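Local coordinates for protein ethylbenzene dehydrogenase alpha-subunit (Aromatoleum aromaticum, PDB 2IVF) that is the molybdenum- and iron-sulfur-containing alpha-subunit of a dehydrogenase of the molybdopterin oxidoreductase family, holding two guanine dinucleotide forms of the pterin cofactor, at residues K434-F446 against S468-W481. Residues are numbered along the deposited sequence; the frame is centred on the assembly and turned at random.
Sequences KVAKKRTCSYIGF and SGNWGKPGTGAFAW. With MGD (2-amino-5,6-dimercapto-7-methyl-3,7,8a,9-tetrahydro-8-oxa-1,3,9,10-tetraaza-anthracen-4-one guanosine dinucleotide), chain M.
With CG anti to the backbone N (chi1 -176°) and the chain bent at both chi2 and chi3, Arg439 brings the edge of its guanidinium up to the Lys473-Thr476 type II turn. There Arg439 NH1 donates to Pro474 O at 2.7 Å, a bond lying close to the guanidinium plane, while Lys473 CB sits over one face of the group and Thr476 CG2 packs against Arg439 CD at 3.3 Å. The turn is itself braced by Lys473 O, which accepts from both the backbone N and OG1 of Thr476. Further along, two nearly straight backbone bonds join strand 440-444 to the neighbouring loop: Ser442 N to Gly477 O at 2.9 Å and Ile444 N to Ala478 O at 2.8 Å. This is the outermost strand, within the chain, of a four-stranded parallel sheet, whose strand 249-253 pairs with it through Cys441 and Tyr443; the loop 468-481 thus lies along its other edge. One water bridges Thr440 O, Asn470 O and Gly477 N, and a second links Tyr443 OH to Ala480 N. Past the strand the chain enters the MGD pocket, where Phe446 N donates to MGD O2A at 2.9 Å. Phe446 CD2 lies 3.5 Å from MGD S12, while the far end of the ring reaches Trp481, directing its edge at the indole face with Phe446 CZ 3.4 Å from Trp481 CZ3 and the planes at 60°.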
# COMPACT_ATOMS: atom_id res chain seq x y z
N LYS A 434 -23.33 -18.35 -15.26
CA LYS A 434 -22.34 -17.57 -15.95
C LYS A 434 -21.01 -18.26 -16.04
O LYS A 434 -20.36 -18.19 -17.06
CB LYS A 434 -22.16 -16.20 -15.32
CG LYS A 434 -23.34 -15.31 -15.61
CD LYS A 434 -23.25 -13.94 -15.01
CE LYS A 434 -24.34 -13.01 -15.59
NZ LYS A 434 -24.32 -11.71 -14.91
N VAL A 435 -20.59 -18.87 -14.94
CA VAL A 435 -19.32 -19.60 -14.94
C VAL A 435 -19.32 -20.70 -16.03
O VAL A 435 -18.31 -20.94 -16.69
CB VAL A 435 -19.07 -20.24 -13.55
CG1 VAL A 435 -17.87 -21.15 -13.59
CG2 VAL A 435 -18.81 -19.13 -12.50
N ALA A 436 -20.44 -21.38 -16.19
CA ALA A 436 -20.56 -22.45 -17.20
C ALA A 436 -20.44 -21.96 -18.61
O ALA A 436 -20.10 -22.74 -19.49
CB ALA A 436 -21.86 -23.21 -17.04
N LYS A 437 -20.74 -20.69 -18.85
CA LYS A 437 -20.79 -20.17 -20.22
C LYS A 437 -19.73 -19.13 -20.54
O LYS A 437 -19.66 -18.65 -21.66
CB LYS A 437 -22.17 -19.56 -20.48
CG LYS A 437 -22.37 -18.23 -19.87
CD LYS A 437 -23.58 -17.46 -20.49
CE LYS A 437 -24.86 -17.86 -19.79
NZ LYS A 437 -25.80 -16.68 -19.58
N LYS A 438 -18.93 -18.74 -19.54
CA LYS A 438 -17.98 -17.65 -19.68
C LYS A 438 -16.59 -18.13 -19.43
O LYS A 438 -16.35 -18.93 -18.51
CB LYS A 438 -18.28 -16.49 -18.73
CG LYS A 438 -19.56 -15.77 -19.11
CD LYS A 438 -19.73 -14.48 -18.35
CE LYS A 438 -21.13 -13.90 -18.54
NZ LYS A 438 -21.44 -13.89 -19.99
N ARG A 439 -15.67 -17.65 -20.26
CA ARG A 439 -14.25 -17.81 -19.98
C ARG A 439 -13.91 -17.07 -18.69
O ARG A 439 -14.06 -15.86 -18.57
CB ARG A 439 -13.42 -17.31 -21.16
CG ARG A 439 -11.95 -17.51 -20.99
CD ARG A 439 -11.56 -19.03 -21.08
NE ARG A 439 -12.09 -19.71 -22.27
CZ ARG A 439 -11.53 -19.72 -23.48
NH1 ARG A 439 -10.40 -19.08 -23.74
NH2 ARG A 439 -12.13 -20.39 -24.46
N THR A 440 -13.44 -17.82 -17.71
CA THR A 440 -13.40 -17.37 -16.34
C THR A 440 -11.98 -17.48 -15.78
O THR A 440 -11.33 -18.50 -15.94
CB THR A 440 -14.34 -18.17 -15.47
OG1 THR A 440 -15.70 -17.99 -15.94
CG2 THR A 440 -14.15 -17.80 -13.96
N CYS A 441 -11.52 -16.38 -15.21
CA CYS A 441 -10.22 -16.27 -14.60
C CYS A 441 -10.54 -15.81 -13.17
O CYS A 441 -11.45 -14.98 -12.93
CB CYS A 441 -9.37 -15.22 -15.31
SG CYS A 441 -7.62 -15.27 -14.80
N SER A 442 -9.78 -16.36 -12.23
CA SER A 442 -9.86 -15.97 -10.86
C SER A 442 -8.51 -15.44 -10.37
O SER A 442 -7.42 -15.76 -10.91
CB SER A 442 -10.28 -17.19 -9.99
OG SER A 442 -11.49 -17.75 -10.44
N TYR A 443 -8.58 -14.63 -9.33
CA TYR A 443 -7.39 -14.45 -8.48
C TYR A 443 -7.79 -14.79 -7.08
O TYR A 443 -8.50 -14.05 -6.43
CB TYR A 443 -6.83 -13.03 -8.52
CG TYR A 443 -5.44 -12.95 -7.90
CD1 TYR A 443 -5.27 -12.71 -6.52
CD2 TYR A 443 -4.32 -13.19 -8.67
CE1 TYR A 443 -4.00 -12.67 -5.98
CE2 TYR A 443 -3.06 -13.12 -8.13
CZ TYR A 443 -2.91 -12.87 -6.79
OH TYR A 443 -1.64 -12.89 -6.22
N ILE A 444 -7.31 -15.95 -6.65
CA ILE A 444 -7.36 -16.37 -5.29
C ILE A 444 -6.13 -15.83 -4.59
O ILE A 444 -5.00 -16.19 -4.91
CB ILE A 444 -7.26 -17.91 -5.17
CG1 ILE A 444 -8.29 -18.59 -6.08
CG2 ILE A 444 -7.50 -18.32 -3.71
CD1 ILE A 444 -8.19 -20.11 -6.08
N GLY A 445 -6.37 -14.97 -3.60
CA GLY A 445 -5.32 -14.39 -2.83
C GLY A 445 -4.94 -15.24 -1.66
O GLY A 445 -5.48 -16.32 -1.42
N PHE A 446 -4.05 -14.71 -0.88
CA PHE A 446 -3.42 -15.52 0.14
C PHE A 446 -4.14 -15.49 1.47
O PHE A 446 -3.72 -16.16 2.43
CB PHE A 446 -1.94 -15.17 0.24
CG PHE A 446 -1.13 -15.64 -0.94
CD1 PHE A 446 -0.92 -17.01 -1.17
CD2 PHE A 446 -0.57 -14.74 -1.82
CE1 PHE A 446 -0.16 -17.46 -2.27
CE2 PHE A 446 0.20 -15.19 -2.92
CZ PHE A 446 0.39 -16.55 -3.14
N SER A 468 -16.89 -26.26 -15.64
CA SER A 468 -17.10 -25.27 -16.70
C SER A 468 -15.98 -25.28 -17.75
O SER A 468 -15.99 -24.49 -18.68
CB SER A 468 -17.23 -23.89 -16.08
OG SER A 468 -16.12 -23.54 -15.25
N GLY A 469 -15.03 -26.20 -17.62
CA GLY A 469 -13.90 -26.28 -18.55
C GLY A 469 -13.01 -25.05 -18.51
O GLY A 469 -12.39 -24.70 -19.53
N ASN A 470 -12.88 -24.44 -17.34
CA ASN A 470 -12.16 -23.16 -17.24
C ASN A 470 -10.73 -23.31 -16.72
O ASN A 470 -10.31 -22.66 -15.75
CB ASN A 470 -12.99 -22.15 -16.40
CG ASN A 470 -13.92 -21.34 -17.25
OD1 ASN A 470 -15.15 -21.27 -16.99
ND2 ASN A 470 -13.36 -20.71 -18.26
N TRP A 471 -9.95 -24.13 -17.42
CA TRP A 471 -8.49 -24.09 -17.28
C TRP A 471 -7.79 -24.53 -18.52
O TRP A 471 -8.41 -25.13 -19.41
CB TRP A 471 -8.00 -24.79 -15.99
CG TRP A 471 -8.04 -26.28 -15.99
CD1 TRP A 471 -7.38 -27.12 -16.85
CD2 TRP A 471 -8.71 -27.11 -15.03
NE1 TRP A 471 -7.63 -28.42 -16.48
CE2 TRP A 471 -8.43 -28.44 -15.36
CE3 TRP A 471 -9.52 -26.85 -13.92
CZ2 TRP A 471 -8.95 -29.52 -14.65
CZ3 TRP A 471 -10.02 -27.90 -13.18
CH2 TRP A 471 -9.75 -29.24 -13.55
N GLY A 472 -6.51 -24.15 -18.60
CA GLY A 472 -5.68 -24.48 -19.72
C GLY A 472 -5.93 -23.68 -20.98
O GLY A 472 -5.42 -24.04 -22.04
N LYS A 473 -6.64 -22.57 -20.82
CA LYS A 473 -7.09 -21.75 -21.93
C LYS A 473 -6.78 -20.28 -21.68
O LYS A 473 -6.66 -19.81 -20.52
CB LYS A 473 -8.59 -21.94 -22.12
CG LYS A 473 -9.04 -23.36 -22.38
CD LYS A 473 -10.57 -23.48 -22.18
CE LYS A 473 -11.00 -24.91 -22.47
NZ LYS A 473 -12.45 -25.12 -22.26
N PRO A 474 -6.57 -19.54 -22.76
CA PRO A 474 -6.40 -18.11 -22.59
C PRO A 474 -7.54 -17.54 -21.79
O PRO A 474 -8.68 -17.97 -21.95
CB PRO A 474 -6.43 -17.59 -24.03
CG PRO A 474 -5.93 -18.67 -24.83
CD PRO A 474 -6.45 -19.94 -24.17
N GLY A 475 -7.21 -16.62 -20.88
CA GLY A 475 -8.18 -16.02 -20.00
C GLY A 475 -8.63 -16.90 -18.86
O GLY A 475 -9.62 -16.61 -18.24
N THR A 476 -7.90 -17.96 -18.56
CA THR A 476 -8.15 -18.74 -17.36
C THR A 476 -6.91 -18.66 -16.47
O THR A 476 -5.85 -18.21 -16.89
CB THR A 476 -8.43 -20.20 -17.68
OG1 THR A 476 -7.25 -20.81 -18.24
CG2 THR A 476 -9.59 -20.30 -18.70
N GLY A 477 -7.06 -19.15 -15.25
CA GLY A 477 -6.07 -19.01 -14.24
C GLY A 477 -6.71 -18.76 -12.90
O GLY A 477 -7.97 -18.52 -12.79
N ALA A 478 -5.90 -18.90 -11.86
CA ALA A 478 -6.42 -18.77 -10.48
C ALA A 478 -5.59 -17.88 -9.56
O ALA A 478 -6.05 -17.53 -8.54
CB ALA A 478 -6.64 -20.16 -9.84
N PHE A 479 -4.34 -17.59 -9.92
CA PHE A 479 -3.40 -16.91 -9.09
C PHE A 479 -2.12 -16.67 -9.91
O PHE A 479 -2.07 -17.01 -11.09
CB PHE A 479 -3.12 -17.63 -7.75
CG PHE A 479 -3.05 -19.14 -7.85
CD1 PHE A 479 -1.99 -19.79 -8.48
CD2 PHE A 479 -4.02 -19.91 -7.22
CE1 PHE A 479 -1.94 -21.17 -8.50
CE2 PHE A 479 -3.96 -21.29 -7.24
CZ PHE A 479 -2.94 -21.92 -7.89
N ALA A 480 -1.09 -16.09 -9.29
CA ALA A 480 0.15 -15.79 -9.95
C ALA A 480 1.30 -16.37 -9.14
O ALA A 480 2.02 -15.64 -8.48
CB ALA A 480 0.31 -14.31 -10.10
N TRP A 481 1.50 -17.67 -9.24
CA TRP A 481 2.43 -18.36 -8.37
C TRP A 481 3.44 -19.17 -9.18
O TRP A 481 4.02 -20.10 -8.68
CB TRP A 481 1.60 -19.25 -7.46
CG TRP A 481 2.18 -19.56 -6.15
CD1 TRP A 481 2.22 -20.78 -5.55
CD2 TRP A 481 2.78 -18.64 -5.24
NE1 TRP A 481 2.82 -20.68 -4.32
CE2 TRP A 481 3.17 -19.38 -4.11
CE3 TRP A 481 3.02 -17.28 -5.27
CZ2 TRP A 481 3.80 -18.80 -3.05
CZ3 TRP A 481 3.64 -16.70 -4.19
CH2 TRP A 481 4.02 -17.45 -3.10
PB MGD M . -5.02 -10.47 1.32
O1B MGD M . -4.48 -9.08 1.46
O2B MGD M . -4.88 -11.33 2.52
O3B MGD M . -4.47 -11.30 0.10
O3A MGD M . -2.50 -10.05 -0.93
PA MGD M . -3.83 -10.84 -1.32
O1A MGD M . -4.67 -9.87 -2.04
O2A MGD M . -3.50 -12.09 -1.98
O5' MGD M . -6.58 -10.40 0.94
C5' MGD M . -7.47 -9.62 1.75
C4' MGD M . -8.92 -9.95 1.41
O4' MGD M . -9.23 -11.27 1.84
C3' MGD M . -9.71 -9.08 2.36
O3' MGD M . -10.01 -7.87 1.66
C2' MGD M . -10.96 -9.92 2.64
O2' MGD M . -12.11 -9.27 2.07
C1' MGD M . -10.66 -11.26 1.94
N9 MGD M . -11.11 -12.37 2.81
C8 MGD M . -10.78 -12.61 4.09
N7 MGD M . -11.35 -13.74 4.52
C5 MGD M . -12.05 -14.23 3.46
C6 MGD M . -12.88 -15.32 3.23
O6 MGD M . -13.18 -16.17 4.08
N1 MGD M . -13.42 -15.47 1.95
C2 MGD M . -13.21 -14.57 0.89
N2 MGD M . -13.80 -14.79 -0.33
N3 MGD M . -12.39 -13.54 1.13
C4 MGD M . -11.85 -13.35 2.37
C10 MGD M . -1.49 -10.66 -0.21
C11 MGD M . -0.18 -10.36 -0.89
O11 MGD M . -0.04 -9.00 -0.97
C12 MGD M . 1.04 -11.04 -0.25
S12 MGD M . 0.94 -12.62 0.49
C13 MGD M . 2.25 -10.39 -0.27
S13 MGD M . 3.64 -11.16 0.43
C14 MGD M . 2.38 -9.03 -0.85
N15 MGD M . 2.36 -8.07 0.29
C16 MGD M . 1.87 -6.76 0.14
C17 MGD M . 1.96 -5.80 1.12
O17 MGD M . 2.47 -6.06 2.23
N18 MGD M . 1.43 -4.52 0.85
C19 MGD M . 0.86 -4.19 -0.34
N19 MGD M . 0.39 -2.94 -0.49
N20 MGD M . 0.76 -5.16 -1.26
C21 MGD M . 1.26 -6.39 -1.06
N22 MGD M . 1.15 -7.37 -2.04
C23 MGD M . 1.13 -8.77 -1.75
O HOH W 1 -9.91 -20.31 -14.64
O HOH W 2 -10.48 -19.49 -12.08
O HOH W 3 -0.70 -15.40 -6.43